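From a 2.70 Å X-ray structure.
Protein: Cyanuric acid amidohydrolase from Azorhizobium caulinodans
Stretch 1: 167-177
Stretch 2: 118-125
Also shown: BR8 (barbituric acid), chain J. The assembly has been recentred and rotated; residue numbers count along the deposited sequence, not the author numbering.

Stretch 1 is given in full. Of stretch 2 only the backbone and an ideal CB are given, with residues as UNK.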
# COMPACT_ATOMS: atom_id res chain seq x y z
N GLU A 167 -11.85 18.33 -16.87
CA GLU A 167 -11.69 18.97 -18.18
C GLU A 167 -12.92 18.71 -19.03
O GLU A 167 -13.45 19.61 -19.66
CB GLU A 167 -10.46 18.48 -18.95
CG GLU A 167 -9.11 18.93 -18.35
CD GLU A 167 -7.89 18.43 -19.15
OE1 GLU A 167 -8.00 18.36 -20.41
OE2 GLU A 167 -6.85 18.11 -18.52
N ALA A 168 -13.39 17.47 -18.98
CA ALA A 168 -14.53 17.06 -19.76
C ALA A 168 -15.80 17.77 -19.32
O ALA A 168 -16.59 18.25 -20.14
CB ALA A 168 -14.70 15.58 -19.66
N GLU A 169 -15.99 17.84 -18.01
CA GLU A 169 -17.17 18.51 -17.48
C GLU A 169 -17.14 19.99 -17.81
O GLU A 169 -18.19 20.60 -18.03
CB GLU A 169 -17.27 18.31 -15.97
CG GLU A 169 -17.40 16.86 -15.54
CD GLU A 169 -17.53 16.72 -14.03
OE1 GLU A 169 -17.52 17.77 -13.33
OE2 GLU A 169 -17.65 15.56 -13.55
N ALA A 170 -15.94 20.56 -17.89
CA ALA A 170 -15.79 21.99 -18.15
C ALA A 170 -16.36 22.38 -19.51
O ALA A 170 -16.77 23.53 -19.71
CB ALA A 170 -14.33 22.38 -18.05
N ARG A 171 -16.40 21.44 -20.45
CA ARG A 171 -16.95 21.72 -21.77
C ARG A 171 -18.28 21.03 -22.01
O ARG A 171 -18.69 20.84 -23.16
CB ARG A 171 -15.96 21.35 -22.88
CG ARG A 171 -15.35 19.98 -22.77
CD ARG A 171 -14.39 19.75 -23.93
NE ARG A 171 -13.53 18.59 -23.68
CZ ARG A 171 -13.85 17.32 -23.94
NH1 ARG A 171 -15.06 17.02 -24.42
NH2 ARG A 171 -12.98 16.35 -23.68
N GLY A 172 -18.98 20.70 -20.92
CA GLY A 172 -20.36 20.26 -21.01
C GLY A 172 -20.57 18.78 -21.23
O GLY A 172 -21.70 18.33 -21.42
N ALA A 173 -19.47 18.03 -21.24
CA ALA A 173 -19.51 16.58 -21.43
C ALA A 173 -19.59 15.86 -20.10
O ALA A 173 -19.31 16.44 -19.05
CB ALA A 173 -18.28 16.11 -22.20
N THR A 174 -20.01 14.60 -20.13
CA THR A 174 -19.89 13.72 -18.97
C THR A 174 -18.95 12.57 -19.31
O THR A 174 -18.81 12.19 -20.47
CB THR A 174 -21.23 13.15 -18.53
OG1 THR A 174 -21.81 12.41 -19.62
CG2 THR A 174 -22.16 14.28 -18.11
N THR A 175 -18.26 12.04 -18.32
CA THR A 175 -17.48 10.84 -18.57
C THR A 175 -18.30 9.71 -17.97
O THR A 175 -19.25 9.96 -17.23
CB THR A 175 -16.06 10.90 -17.98
OG1 THR A 175 -16.12 11.10 -16.56
CG2 THR A 175 -15.27 12.01 -18.61
N ALA A 176 -17.95 8.48 -18.33
CA ALA A 176 -18.71 7.30 -17.90
C ALA A 176 -18.47 6.99 -16.42
O ALA A 176 -19.15 6.17 -15.81
CB ALA A 176 -18.34 6.13 -18.76
N THR A 177 -17.47 7.64 -15.84
CA THR A 177 -17.15 7.47 -14.44
C THR A 177 -16.35 8.63 -13.93
O THR A 177 -15.82 9.42 -14.73
CB THR A 177 -16.35 6.18 -14.18
OG1 THR A 177 -16.33 5.91 -12.77
CG2 THR A 177 -14.92 6.35 -14.64
N UNK A 118 -11.72 10.84 -27.25
CA UNK A 118 -12.51 11.81 -26.48
C UNK A 118 -12.85 11.25 -25.11
O UNK A 118 -13.28 10.10 -25.03
CB UNK A 118 -13.79 12.18 -27.23
N UNK A 119 -12.64 12.01 -24.04
CA UNK A 119 -12.83 11.49 -22.69
C UNK A 119 -14.25 10.98 -22.46
O UNK A 119 -14.49 10.13 -21.60
CB UNK A 119 -12.50 12.57 -21.66
N UNK A 120 -15.19 11.50 -23.23
CA UNK A 120 -16.59 11.12 -23.04
C UNK A 120 -16.94 9.90 -23.88
O UNK A 120 -18.09 9.44 -23.85
CB UNK A 120 -17.52 12.29 -23.40
N UNK A 121 -15.97 9.41 -24.64
CA UNK A 121 -16.16 8.17 -25.39
C UNK A 121 -15.63 6.95 -24.62
O UNK A 121 -16.04 5.83 -24.87
CB UNK A 121 -15.47 8.27 -26.75
N UNK A 122 -14.73 7.19 -23.67
CA UNK A 122 -14.10 6.10 -22.93
C UNK A 122 -15.16 5.30 -22.19
O UNK A 122 -16.06 5.87 -21.59
CB UNK A 122 -13.05 6.64 -21.95
N UNK A 123 -15.09 3.98 -22.28
CA UNK A 123 -16.08 3.12 -21.63
C UNK A 123 -17.44 3.15 -22.32
O UNK A 123 -18.42 2.62 -21.80
CB UNK A 123 -16.24 3.53 -20.17
N UNK A 124 -17.51 3.72 -23.52
CA UNK A 124 -18.78 3.81 -24.25
C UNK A 124 -18.61 3.36 -25.70
O UNK A 124 -17.50 3.06 -26.12
CB UNK A 124 -19.32 5.24 -24.21
N UNK A 125 -19.68 3.32 -26.48
CA UNK A 125 -19.59 2.77 -27.84
C UNK A 125 -18.57 3.49 -28.73
O UNK A 125 -17.99 2.87 -29.63
CB UNK A 125 -20.97 2.83 -28.51
N1 BR8 J . -18.75 4.51 -10.16
C2 BR8 J . -18.66 5.56 -9.28
O2 BR8 J . -18.35 5.32 -8.12
N3 BR8 J . -18.90 6.85 -9.69
C4 BR8 J . -19.24 7.15 -11.02
O4 BR8 J . -19.43 8.30 -11.29
C5 BR8 J . -19.40 6.10 -12.14
C6 BR8 J . -19.09 4.71 -11.52
O8 BR8 J . -19.15 3.73 -12.24

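Position 118 lies at the edge of the contact. Its CA-to-CB bond runs sideways, and the ideal CB finds nothing of stretch 1 within 5.5 Å, so this contact hardly restricts the choice; phi/psi of -51/132° is compatible with many residues, proline included. The deposited residue is Pro118, whose carbonyl O accepts a 2.8 Å hydrogen bond from the backbone N of position 121.

Position 119 points toward stretch 1. Its ideal CB is 4.2 Å from Ala168 CB, 4.2 Å from Thr175 CG2 and 4.3 Å from Arg171 NH2. Two methyl groups near the base favour an apolar start, while the neighbouring guanidinium and the carboxylate of Glu167 would also tolerate a polar or aromatic end. Leucine, methionine or an aromatic residue would all be reasonable. Phe119 is found, with chi1 in m (-71°). Its CB packs on Ala168 CB at 4.2 Å, Glu167 OE1 lies at the ring edge, 4.2 Å from Phe119 CE2, and Arg171 NH2 approaches Phe119 CD2 obliquely at 4.1 Å.

At position 120 the CA-to-CB bond points sideways. The ideal CB is tight against Thr174 O, at 3.2 Å, and 4.1 Å from Ala173 CB, which disfavours added bulk at the base. The Arg171 guanidinium supplies a positive charge nearby, so an acid long enough to reach it is attractive, though a neutral acceptor such as glutamine could also serve. The deposited Glu120 uses chi1 p and chi2 m (59° and -84°). Arg171 NH1 donates to Glu120 OE1 at 3.0 Å with an angle of 148°, forming a salt bridge with the carboxylate at the guanidinium edge; weak bonds run from Arg171 NH1 and NH2 to Glu120 OE2, at 3.3 and 3.5 Å.

Position 121 points away and meets no part of stretch 1, leaving the choice open. It is Ala121, the first residue of a type II turn closed by the backbone N of position 124, which donates to Ala121 O at 2.9 Å.

Position 122 starts sideways, without a neighbour within 5.5 Å of its ideal CB. A medium or long apolar chain could turn back toward Ala176. Leu122, with chi1 t, brings its end nearer; the closest contact to stretch 1 is nevertheless made by its backbone, Leu122 O to Ala176 CB at 3.6 Å.

Position 123 has phi/psi of 73/12°. Positive phi favours glycine, and an ideal CB would sit 3.6 Å from Ala176 CB. Gly123 is deposited.

Position 124 points toward stretch 1 but begins over 5.5 Å from it. The carbonyls of Thr174 and Thr175 offer acceptors, so a long donor, lysine or arginine, would suit. Arg124 extends through m, t, t. Its NH1 donates to Thr174 O at 3.0 Å and to Glu120 O at 2.9 Å, joining both stretches, while NH2 makes a weak 3.4 Å bond to Thr174 OG1. Ala176 N lies over one guanidinium face.

Position 125 is out of reach and unconstrained here; it is Met125, modelled as selenomethionine.

Stretch 2 118-125: PFEALGRM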
# COMPACT_ATOMS: atom_id res chain seq x y z
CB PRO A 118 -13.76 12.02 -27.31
CG PRO A 118 -13.38 11.58 -28.70
CD PRO A 118 -12.37 10.49 -28.53
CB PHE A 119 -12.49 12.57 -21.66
CG PHE A 119 -11.03 12.88 -21.56
CD1 PHE A 119 -10.08 11.92 -21.87
CD2 PHE A 119 -10.60 14.15 -21.20
CE1 PHE A 119 -8.73 12.21 -21.78
CE2 PHE A 119 -9.24 14.46 -21.13
CZ PHE A 119 -8.31 13.50 -21.42
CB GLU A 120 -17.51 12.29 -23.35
CG GLU A 120 -17.37 12.82 -24.75
CD GLU A 120 -16.24 13.83 -24.90
OE1 GLU A 120 -16.34 14.71 -25.78
OE2 GLU A 120 -15.26 13.75 -24.11
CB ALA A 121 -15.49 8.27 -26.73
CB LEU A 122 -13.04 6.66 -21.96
CG LEU A 122 -12.26 5.67 -21.08
CD1 LEU A 122 -10.78 6.07 -20.95
CD2 LEU A 122 -12.90 5.56 -19.69
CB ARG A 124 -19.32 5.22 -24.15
CG ARG A 124 -19.64 5.64 -22.73
CD ARG A 124 -20.07 7.07 -22.69
NE ARG A 124 -20.61 7.48 -21.40
CZ ARG A 124 -20.56 8.73 -20.95
NH1 ARG A 124 -20.01 9.68 -21.69
NH2 ARG A 124 -21.06 9.06 -19.77
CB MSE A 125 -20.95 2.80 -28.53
CG MSE A 125 -21.98 1.94 -27.84
SE MSE A 125 -21.50 0.09 -27.90
CE MSE A 125 -21.37 -0.15 -29.85
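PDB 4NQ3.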